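Local coordinates for protein endoglucanase (Ruminococcus champanellensis, PDB 6WQV) that probably cleaves internal beta-1,4 bonds in cellulose and related plant polysaccharides, as a broad-specificity family 5 glycoside hydrolase that binds cellotriose, at residues Thr9-Leu14 / Asn203-Leu208; Gln18-Ile23 / Asn315-Trp320; Asp64-Gly69 / Asn110-Ile115. All coordinates share one frame; numbering follows the deposited sequence.

Contact 1: residues Thr9-Leu14 / Asn203-Leu208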
loop_
_atom_site.group_PDB
_atom_site.type_symbol
_atom_site.label_atom_id
_atom_site.label_comp_id
_atom_site.label_asym_id
_atom_site.label_seq_id
_atom_site.Cartn_x
_atom_site.Cartn_y
_atom_site.Cartn_z
ATOM N N THR A 9 -5.515 19.841 12.769
ATOM C CA THR A 9 -6.705 19.150 13.244
ATOM C C THR A 9 -6.376 18.449 14.554
ATOM O O THR A 9 -5.326 17.812 14.689
ATOM C CB THR A 9 -7.157 18.114 12.212
ATOM O OG1 THR A 9 -7.387 18.754 10.950
ATOM C CG2 THR A 9 -8.441 17.419 12.665
ATOM N N GLN A 10 -7.267 18.581 15.536
ATOM C CA GLN A 10 -7.029 17.943 16.823
ATOM C C GLN A 10 -6.811 16.452 16.612
ATOM O O GLN A 10 -7.555 15.799 15.874
ATOM C CB GLN A 10 -8.201 18.160 17.772
ATOM C CG GLN A 10 -7.965 17.540 19.151
ATOM C CD GLN A 10 -6.620 17.924 19.755
ATOM O OE1 GLN A 10 -5.773 17.065 20.008
ATOM N NE2 GLN A 10 -6.420 19.215 19.991
ATOM N N MET A 11 -5.788 15.912 17.268
ATOM C CA MET A 11 -5.309 14.577 16.963
ATOM C C MET A 11 -5.206 13.742 18.225
ATOM O O MET A 11 -4.663 14.194 19.237
ATOM C CB MET A 11 -3.937 14.656 16.305
ATOM C CG MET A 11 -3.398 13.334 15.871
ATOM S SD MET A 11 -1.842 13.639 15.042
ATOM C CE MET A 11 -1.338 11.962 14.696
ATOM N N ARG A 12 -5.712 12.513 18.147
ATOM C CA ARG A 12 -5.540 11.555 19.225
ATOM C C ARG A 12 -4.140 10.968 19.121
ATOM O O ARG A 12 -3.663 10.672 18.024
ATOM C CB ARG A 12 -6.559 10.425 19.097
ATOM C CG ARG A 12 -8.004 10.846 19.329
ATOM C CD ARG A 12 -8.938 9.632 19.265
ATOM N NE ARG A 12 -8.997 9.092 17.910
ATOM C CZ ARG A 12 -9.279 7.830 17.598
ATOM N NH1 ARG A 12 -9.526 6.935 18.547
ATOM N NH2 ARG A 12 -9.300 7.464 16.325
ATOM N N ASP A 13 -3.487 10.820 20.262
ATOM C CA ASP A 13 -2.155 10.231 20.346
ATOM C C ASP A 13 -2.364 8.760 20.675
ATOM O O ASP A 13 -2.544 8.394 21.841
ATOM C CB ASP A 13 -1.356 10.936 21.431
ATOM C CG ASP A 13 0.100 10.539 21.436
ATOM O OD1 ASP A 13 0.499 9.648 20.656
ATOM O OD2 ASP A 13 0.842 11.139 22.236
ATOM N N LEU A 14 -2.357 7.922 19.643
ATOM C CA LEU A 14 -2.576 6.495 19.793
ATOM C C LEU A 14 -1.371 5.722 19.287
ATOM O O LEU A 14 -0.679 6.154 18.358
ATOM C CB LEU A 14 -3.771 6.044 18.967
ATOM C CG LEU A 14 -5.110 6.693 19.294
ATOM C CD1 LEU A 14 -6.137 6.177 18.304
ATOM C CD2 LEU A 14 -5.512 6.398 20.714
ATOM N N ASN A 203 2.637 15.564 12.611
ATOM C CA ASN A 203 3.545 14.583 12.039
ATOM C C ASN A 203 4.527 14.025 13.063
ATOM O O ASN A 203 5.144 12.987 12.800
ATOM C CB ASN A 203 4.326 15.158 10.856
ATOM C CG ASN A 203 3.463 15.380 9.632
ATOM O OD1 ASN A 203 2.378 14.795 9.482
ATOM N ND2 ASN A 203 3.945 16.218 8.732
ATOM N N ALA A 204 4.686 14.681 14.211
ATOM C CA ALA A 204 5.527 14.140 15.267
ATOM C C ALA A 204 4.958 12.868 15.868
ATOM O O ALA A 204 5.729 12.053 16.390
ATOM C CB ALA A 204 5.709 15.181 16.371
ATOM N N ILE A 205 3.638 12.668 15.793
ATOM C CA ILE A 205 3.008 11.514 16.430
ATOM C C ILE A 205 2.131 10.726 15.463
ATOM O O ILE A 205 1.357 9.858 15.882
ATOM C CB ILE A 205 2.207 11.926 17.682
ATOM C CG1 ILE A 205 1.169 13.004 17.339
ATOM C CG2 ILE A 205 3.130 12.417 18.780
ATOM C CD1 ILE A 205 0.077 13.177 18.383
ATOM N N ARG A 206 2.252 11.009 14.173
ATOM C CA ARG A 206 1.541 10.234 13.162
ATOM C C ARG A 206 2.104 8.816 13.066
ATOM O O ARG A 206 3.314 8.603 13.154
ATOM C CB ARG A 206 1.688 10.923 11.805
ATOM C CG ARG A 206 0.818 10.340 10.692
ATOM C CD ARG A 206 0.882 11.159 9.395
ATOM N NE ARG A 206 0.699 12.581 9.672
ATOM C CZ ARG A 206 -0.458 13.155 10.002
ATOM N NH1 ARG A 206 -1.570 12.439 10.079
ATOM N NH2 ARG A 206 -0.493 14.457 10.259
ATOM N N CYS A 207 1.227 7.838 12.862
ATOM C CA CYS A 207 1.693 6.491 12.569
ATOM C C CYS A 207 2.201 6.413 11.133
ATOM O O CYS A 207 1.628 7.010 10.213
ATOM C CB CYS A 207 0.579 5.472 12.799
ATOM S SG CYS A 207 0.247 5.174 14.541
ATOM N N LEU A 208 3.296 5.674 10.940
ATOM C CA LEU A 208 3.954 5.553 9.652
ATOM C C LEU A 208 4.136 4.081 9.307
ATOM O O LEU A 208 4.346 3.243 10.187
ATOM C CB LEU A 208 5.323 6.225 9.707
ATOM C CG LEU A 208 5.381 7.654 10.252
ATOM C CD1 LEU A 208 6.841 8.103 10.317
ATOM C CD2 LEU A 208 4.544 8.592 9.422
HETATM O O HOH W 1 -1.595 9.388 17.052
#
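Met11 and Ile205 lie alongside each other and run in opposite directions, so that the thioether end of one slides past the longer branch of the other. Met11 is extended throughout, with CG anti to the backbone N (chi1 -176°), and this stretch carries SD and CE across to segment 203-208. There Met11 SD rests 3.8 Å from Ile205 CG1, while Met11 CE passes on to the backbone, 3.7 Å from Arg206 CA. Ile205 presents this surface by holding CG1 in the crowded position between its own N and carbonyl carbon (chi1 56°). Its tip also serves Asp13, whose side chain crosses it at about a right angle; Asp13 CB and CG both lie 4.0 Å from Ile205 CD1, while Asp13 OD1 forms a salt bridge with Lys235.

No direct hydrogen bond is made between 9-14 and 203-208. One water joins them instead, donating to Arg12 O at 2.6 Å and to Ile205 O at 3.2 Å while accepting from Leu14 N. Lys235 NZ adds a second polar link, with hydrogen bonds to both Leu14 O and Ile205 O. Behind the contact, Arg206, whose CB points away from 9-14, grips Asn203 OD1 side-on with NE and NH2, the closer bond being Arg206 NE to Asn203 OD1 at 2.8 Å; this is an internal tie within the chain that leads into strand 208-211.

The chemistry thus divides the work: methionine and isoleucine supply an apolar seam, whereas the backbone carbonyls beside it are satisfied by a water and a lysine. Between 9-14 and 203-208 the hold is therefore packing plus bonds relayed by a water and a lysine, and the nearby lysine would be expected to keep Asp13 ionised.

Contact 2: residues Gln18-Ile23 / Asn315-Trp320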
loop_
_atom_site.group_PDB
_atom_site.type_symbol
_atom_site.label_atom_id
_atom_site.label_comp_id
_atom_site.label_asym_id
_atom_site.label_seq_id
_atom_site.Cartn_x
_atom_site.Cartn_y
_atom_site.Cartn_z
ATOM N N GLN A 18 -3.054 0.406 18.651
ATOM C CA GLN A 18 -4.380 0.963 18.903
ATOM C C GLN A 18 -5.045 1.430 17.616
ATOM O O GLN A 18 -6.248 1.217 17.420
ATOM C CB GLN A 18 -4.283 2.115 19.905
ATOM C CG GLN A 18 -4.030 1.664 21.336
ATOM C CD GLN A 18 -3.659 2.802 22.279
ATOM O OE1 GLN A 18 -3.099 3.817 21.867
ATOM N NE2 GLN A 18 -3.974 2.625 23.556
ATOM N N LEU A 19 -4.285 2.069 16.723
ATOM C CA LEU A 19 -4.848 2.516 15.459
ATOM C C LEU A 19 -5.275 1.326 14.614
ATOM O O LEU A 19 -6.377 1.318 14.049
ATOM C CB LEU A 19 -3.822 3.380 14.728
ATOM C CG LEU A 19 -4.256 4.075 13.447
ATOM C CD1 LEU A 19 -3.246 5.126 13.016
ATOM C CD2 LEU A 19 -4.433 3.063 12.330
ATOM N N LEU A 20 -4.430 0.297 14.538
ATOM C CA LEU A 20 -4.780 -0.887 13.760
ATOM C C LEU A 20 -6.034 -1.563 14.300
ATOM O O LEU A 20 -6.782 -2.182 13.530
ATOM C CB LEU A 20 -3.598 -1.860 13.713
ATOM C CG LEU A 20 -2.417 -1.370 12.872
ATOM C CD1 LEU A 20 -1.170 -2.206 13.188
ATOM C CD2 LEU A 20 -2.714 -1.387 11.384
ATOM N N ASP A 21 -6.296 -1.459 15.604
ATOM C CA ASP A 21 -7.498 -2.058 16.175
ATOM C C ASP A 21 -8.759 -1.274 15.836
ATOM O O ASP A 21 -9.865 -1.792 16.024
ATOM C CB ASP A 21 -7.365 -2.224 17.686
ATOM C CG ASP A 21 -6.516 -3.428 18.057
ATOM O OD1 ASP A 21 -6.313 -4.314 17.193
ATOM O OD2 ASP A 21 -6.053 -3.489 19.213
ATOM N N GLU A 22 -8.620 -0.051 15.338
ATOM C CA GLU A 22 -9.765 0.696 14.832
ATOM C C GLU A 22 -10.051 0.416 13.366
ATOM O O GLU A 22 -11.179 0.643 12.917
ATOM C CB GLU A 22 -9.534 2.192 15.027
ATOM C CG GLU A 22 -9.253 2.538 16.463
ATOM C CD GLU A 22 -9.674 3.939 16.817
ATOM O OE1 GLU A 22 -9.827 4.758 15.887
ATOM O OE2 GLU A 22 -9.859 4.218 18.020
ATOM N N ILE A 23 -9.059 -0.055 12.609
ATOM C CA ILE A 23 -9.279 -0.463 11.228
ATOM C C ILE A 23 -10.084 -1.757 11.209
ATOM O O ILE A 23 -9.872 -2.656 12.030
ATOM C CB ILE A 23 -7.915 -0.615 10.525
ATOM C CG1 ILE A 23 -7.250 0.762 10.408
ATOM C CG2 ILE A 23 -8.074 -1.292 9.189
ATOM C CD1 ILE A 23 -5.898 0.781 9.720
ATOM N N ASN A 315 -4.749 -11.119 14.346
ATOM C CA ASN A 315 -4.851 -9.670 14.539
ATOM C C ASN A 315 -4.111 -8.891 13.447
ATOM O O ASN A 315 -3.436 -7.897 13.721
ATOM C CB ASN A 315 -4.400 -9.242 15.940
ATOM C CG ASN A 315 -4.974 -7.889 16.357
ATOM O OD1 ASN A 315 -6.051 -7.492 15.910
ATOM N ND2 ASN A 315 -4.253 -7.180 17.219
ATOM N N ILE A 316 -4.273 -9.314 12.194
ATOM C CA ILE A 316 -3.644 -8.661 11.047
ATOM C C ILE A 316 -4.741 -8.086 10.156
ATOM O O ILE A 316 -5.545 -8.840 9.595
ATOM C CB ILE A 316 -2.762 -9.619 10.240
ATOM C CG1 ILE A 316 -1.640 -10.180 11.110
ATOM C CG2 ILE A 316 -2.176 -8.884 9.040
ATOM C CD1 ILE A 316 -0.851 -11.280 10.448
ATOM N N ARG A 317 -4.757 -6.760 10.014
ATOM C CA ARG A 317 -5.704 -6.112 9.117
ATOM C C ARG A 317 -5.276 -6.309 7.672
ATOM O O ARG A 317 -4.082 -6.418 7.361
ATOM C CB ARG A 317 -5.743 -4.607 9.384
ATOM C CG ARG A 317 -6.129 -4.177 10.778
ATOM C CD ARG A 317 -7.564 -4.526 11.094
ATOM N NE ARG A 317 -7.634 -5.866 11.655
ATOM C CZ ARG A 317 -7.363 -6.162 12.923
ATOM N NH1 ARG A 317 -7.006 -5.213 13.776
ATOM N NH2 ARG A 317 -7.444 -7.417 13.330
ATOM N N CYS A 318 -6.266 -6.325 6.770
ATOM C CA CYS A 318 -6.049 -6.595 5.353
ATOM C C CYS A 318 -6.665 -5.509 4.482
ATOM O O CYS A 318 -7.733 -4.979 4.805
ATOM C CB CYS A 318 -6.695 -7.937 4.975
ATOM S SG CYS A 318 -6.030 -9.353 5.884
ATOM N N ILE A 319 -6.010 -5.217 3.352
ATOM C CA ILE A 319 -6.436 -4.168 2.419
ATOM C C ILE A 319 -6.474 -4.750 1.007
ATOM O O ILE A 319 -5.432 -5.074 0.430
ATOM C CB ILE A 319 -5.521 -2.930 2.482
ATOM C CG1 ILE A 319 -5.320 -2.475 3.928
ATOM C CG2 ILE A 319 -6.107 -1.800 1.647
ATOM C CD1 ILE A 319 -4.585 -1.135 4.073
ATOM N N TRP A 320 -7.680 -4.842 0.437
ATOM C CA TRP A 320 -7.862 -5.425 -0.891
ATOM C C TRP A 320 -7.270 -4.510 -1.964
ATOM O O TRP A 320 -7.436 -3.291 -1.915
ATOM C CB TRP A 320 -9.370 -5.645 -1.170
ATOM C CG TRP A 320 -9.633 -6.208 -2.554
ATOM C CD1 TRP A 320 -9.741 -5.509 -3.725
ATOM C CD2 TRP A 320 -9.775 -7.590 -2.903
ATOM N NE1 TRP A 320 -9.931 -6.373 -4.781
ATOM C CE2 TRP A 320 -9.972 -7.652 -4.301
ATOM C CE3 TRP A 320 -9.768 -8.774 -2.168
ATOM C CZ2 TRP A 320 -10.144 -8.859 -4.970
ATOM C CZ3 TRP A 320 -9.946 -9.967 -2.830
ATOM C CH2 TRP A 320 -10.133 -10.001 -4.221
HETATM O O HOH W 2 -3.513 -4.003 16.590
#
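The guanidinium of Arg317 meets its partners at the edge, with the Leu20 carbonyl oxygen and Asp21 OD1 both near its plane on the NH1 side and the amide oxygen of Asn315 received at the NH1 and NH2 end. Arg317 NH1 donates to Leu20 O at 3.0 Å in a fairly straight bond (160°), although the nitrogen stands well above the plane of that carbonyl (54° out of it). Arg317 NH2 donates to Asn315 OD1 at 2.9 Å, and NH1 adds a weak bond to the same atom. The side chains of Asp21 and Asn315 cross at about a right angle, yet their carboxylate and amide planes are only 33° apart. Asp21 OD1 forms a long salt bridge to Arg317 NH1 at 3.6 Å, and a water weakly joins this oxygen to Asn315 ND2.

Bends at chi2 and chi3 fold the arginine back along the end of helix 16-22, so that its aliphatic part also packs. Arg317 CD lies 3.8 Å from Ile23 CG2, the two chains crossing obliquely, and close to the Ile23 carbonyl, with CD to Ile23 O at 3.1 Å. Asn315, at positive phi, is the C-prime residue of the Schellman motif that ends helix 297-313, and with CG anti to the backbone N its amide reaches Arg317.

An alanine in place of Arg317 would remove the bonds to Leu20 O and Asn315 OD1 together with the methylenes against Ile23, and would probably loosen the helix end from the approach to strand 318-322.

Chemically, one cation collects a carbonyl from the last turn of helix 16-22, an amide oxygen and, at longer range, a carboxylate. Its charge probably offsets the partial negative charge of that helix end as well as the acid of Asp21, while the arginine methylenes pack on buried Ile23.

Contact 3: residues Asp64-Gly69 / Asn110-Ile115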
loop_
_atom_site.group_PDB
_atom_site.type_symbol
_atom_site.label_atom_id
_atom_site.label_comp_id
_atom_site.label_asym_id
_atom_site.label_seq_id
_atom_site.Cartn_x
_atom_site.Cartn_y
_atom_site.Cartn_z
ATOM N N ASP A 64 -17.651 6.873 -1.118
ATOM C CA ASP A 64 -18.856 6.625 -0.329
ATOM C C ASP A 64 -19.311 5.169 -0.473
ATOM O O ASP A 64 -19.768 4.541 0.491
ATOM C CB ASP A 64 -20.019 7.515 -0.792
ATOM C CG ASP A 64 -19.840 8.990 -0.476
ATOM O OD1 ASP A 64 -18.888 9.374 0.232
ATOM O OD2 ASP A 64 -20.695 9.784 -0.944
ATOM N N LYS A 65 -19.265 4.643 -1.703
ATOM C CA LYS A 65 -19.685 3.267 -1.957
ATOM C C LYS A 65 -18.751 2.260 -1.296
ATOM O O LYS A 65 -19.203 1.248 -0.748
ATOM C CB LYS A 65 -19.764 3.034 -3.468
ATOM C CG LYS A 65 -20.248 1.658 -3.876
ATOM C CD LYS A 65 -21.696 1.433 -3.501
ATOM C CE LYS A 65 -22.194 0.145 -4.131
ATOM N NZ LYS A 65 -23.635 -0.066 -3.883
ATOM N N VAL A 66 -17.443 2.515 -1.349
ATOM C CA VAL A 66 -16.477 1.679 -0.641
ATOM C C VAL A 66 -16.820 1.599 0.847
ATOM O O VAL A 66 -16.843 0.515 1.434
ATOM C CB VAL A 66 -15.061 2.216 -0.901
ATOM C CG1 VAL A 66 -14.043 1.554 0.001
ATOM C CG2 VAL A 66 -14.700 2.024 -2.380
ATOM N N LYS A 67 -17.115 2.743 1.471
ATOM C CA LYS A 67 -17.490 2.735 2.886
ATOM C C LYS A 67 -18.789 1.961 3.116
ATOM O O LYS A 67 -18.888 1.143 4.042
ATOM C CB LYS A 67 -17.597 4.171 3.409
ATOM C CG LYS A 67 -17.940 4.269 4.892
ATOM C CD LYS A 67 -18.029 5.718 5.361
ATOM C CE LYS A 67 -18.546 5.781 6.799
ATOM N NZ LYS A 67 -18.545 7.159 7.374
ATOM N N GLU A 68 -19.804 2.214 2.275
ATOM C CA GLU A 68 -21.070 1.494 2.374
ATOM C C GLU A 68 -20.875 -0.012 2.292
ATOM O O GLU A 68 -21.596 -0.769 2.951
ATOM C CB GLU A 68 -21.995 1.958 1.245
ATOM C CG GLU A 68 -23.380 1.335 1.188
ATOM C CD GLU A 68 -24.058 1.607 -0.155
ATOM O OE1 GLU A 68 -24.152 2.789 -0.548
ATOM O OE2 GLU A 68 -24.468 0.640 -0.833
ATOM N N GLY A 69 -19.906 -0.469 1.504
ATOM C CA GLY A 69 -19.690 -1.894 1.372
ATOM C C GLY A 69 -19.033 -2.546 2.567
ATOM O O GLY A 69 -18.975 -3.779 2.621
ATOM N N ASN A 110 -14.899 11.221 4.866
ATOM C CA ASN A 110 -15.820 10.132 5.148
ATOM C C ASN A 110 -15.544 9.469 6.492
ATOM O O ASN A 110 -16.087 8.393 6.762
ATOM C CB ASN A 110 -15.757 9.091 4.039
ATOM C CG ASN A 110 -16.873 9.240 3.039
ATOM O OD1 ASN A 110 -18.027 9.424 3.414
ATOM N ND2 ASN A 110 -16.538 9.166 1.759
ATOM N N ASP A 111 -14.697 10.075 7.331
ATOM C CA ASP A 111 -14.412 9.535 8.658
ATOM C C ASP A 111 -13.767 8.160 8.539
ATOM O O ASP A 111 -14.031 7.253 9.333
ATOM C CB ASP A 111 -15.698 9.485 9.483
ATOM C CG ASP A 111 -15.463 9.394 10.974
ATOM O OD1 ASP A 111 -14.338 9.652 11.469
ATOM O OD2 ASP A 111 -16.452 9.065 11.660
ATOM N N MET A 112 -12.935 8.001 7.513
ATOM C CA MET A 112 -12.205 6.774 7.250
ATOM C C MET A 112 -10.720 6.983 7.524
ATOM O O MET A 112 -10.223 8.113 7.558
ATOM C CB MET A 112 -12.372 6.341 5.790
ATOM C CG MET A 112 -13.800 6.015 5.420
ATOM S SD MET A 112 -14.111 5.769 3.655
ATOM C CE MET A 112 -13.854 4.015 3.467
ATOM N N TYR A 113 -10.019 5.870 7.710
ATOM C CA TYR A 113 -8.560 5.876 7.724
ATOM C C TYR A 113 -8.040 5.908 6.298
ATOM O O TYR A 113 -8.651 5.358 5.374
ATOM C CB TYR A 113 -8.023 4.656 8.474
ATOM C CG TYR A 113 -8.281 4.807 9.950
ATOM C CD1 TYR A 113 -9.471 4.378 10.512
ATOM C CD2 TYR A 113 -7.353 5.433 10.770
ATOM C CE1 TYR A 113 -9.726 4.545 11.858
ATOM C CE2 TYR A 113 -7.599 5.607 12.116
ATOM C CZ TYR A 113 -8.783 5.162 12.654
ATOM O OH TYR A 113 -9.017 5.335 13.999
ATOM N N CYS A 114 -6.908 6.584 6.115
ATOM C CA CYS A 114 -6.319 6.763 4.799
ATOM C C CYS A 114 -4.820 6.544 4.897
ATOM O O CYS A 114 -4.170 7.069 5.806
ATOM C CB CYS A 114 -6.608 8.169 4.279
ATOM S SG CYS A 114 -6.016 8.477 2.616
ATOM N N ILE A 115 -4.281 5.765 3.964
ATOM C CA ILE A 115 -2.849 5.516 3.842
ATOM C C ILE A 115 -2.399 6.142 2.533
ATOM O O ILE A 115 -2.930 5.811 1.468
ATOM C CB ILE A 115 -2.543 4.014 3.856
ATOM C CG1 ILE A 115 -2.937 3.402 5.199
ATOM C CG2 ILE A 115 -1.064 3.759 3.560
ATOM C CD1 ILE A 115 -3.182 1.921 5.109
#
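Lys67 lays the start of its side chain over the end of Met112: Lys67 CB sits 3.7 Å from Met112 CE and nearly as close to SD. The methionine is bent at chi3 (91°), which turns its methyl toward the helix, where Val66 CG1 also approaches Met112 CE at 4.3 Å. From this apolar base the lysine runs fully extended, CG anti to the backbone N, and crosses Asn110 obliquely until Lys67 NZ donates to Asn110 O at 2.8 Å, the nitrogen standing above the carbonyl plane.

One turn earlier on the helix, Asp64 takes hold of the side chain of the same asparagine. Asn110 ND2 donates to Asp64 OD1 at 2.8 Å in a nearly straight bond (161°) that lies in the amide plane and meets the oxygen almost along its C-O axis. Carboxylate and amide are turned nearly perpendicular, 78° apart. Asp64 OD1 is also paired with Lys60 in a salt bridge, so two donors grip that oxygen, and Asn110 is held at both its backbone and its side chain.

Met112, buried against Val74 and Val107, connects these polar bonds with the layer between helices and sheet. The arrangement belongs to the (beta/alpha)8, or TIM, barrel of family 5: helix 60-68, through Asp64 and Lys67, is bound to the loop that enters strand 113-117 from helix 94-108.

In the fold
The three contacts lie around the end of the barrel where its strands begin, and helix 16-22, part of contact 2, touches residues of both others. Contacts 1 and 2 meet in a salt bridge, Arg12 NH1 to Glu22 OE2 at 2.8 Å, and Cys207 SG packs on Leu19 CD1 at 3.8 Å. Contacts 2 and 3, with centres about 14 Å apart, join inside the barrel, where Ile319 CD1 lies 3.5 Å from Ile115 CD1, and Leu19 also packs on Tyr113. The glycan is bound beyond the other ends of these strands: strand 318-322 carries pocket residue Trp321, and strand 113-117 leads to His119 and His120. None of the touching residues belongs to the glycan pocket.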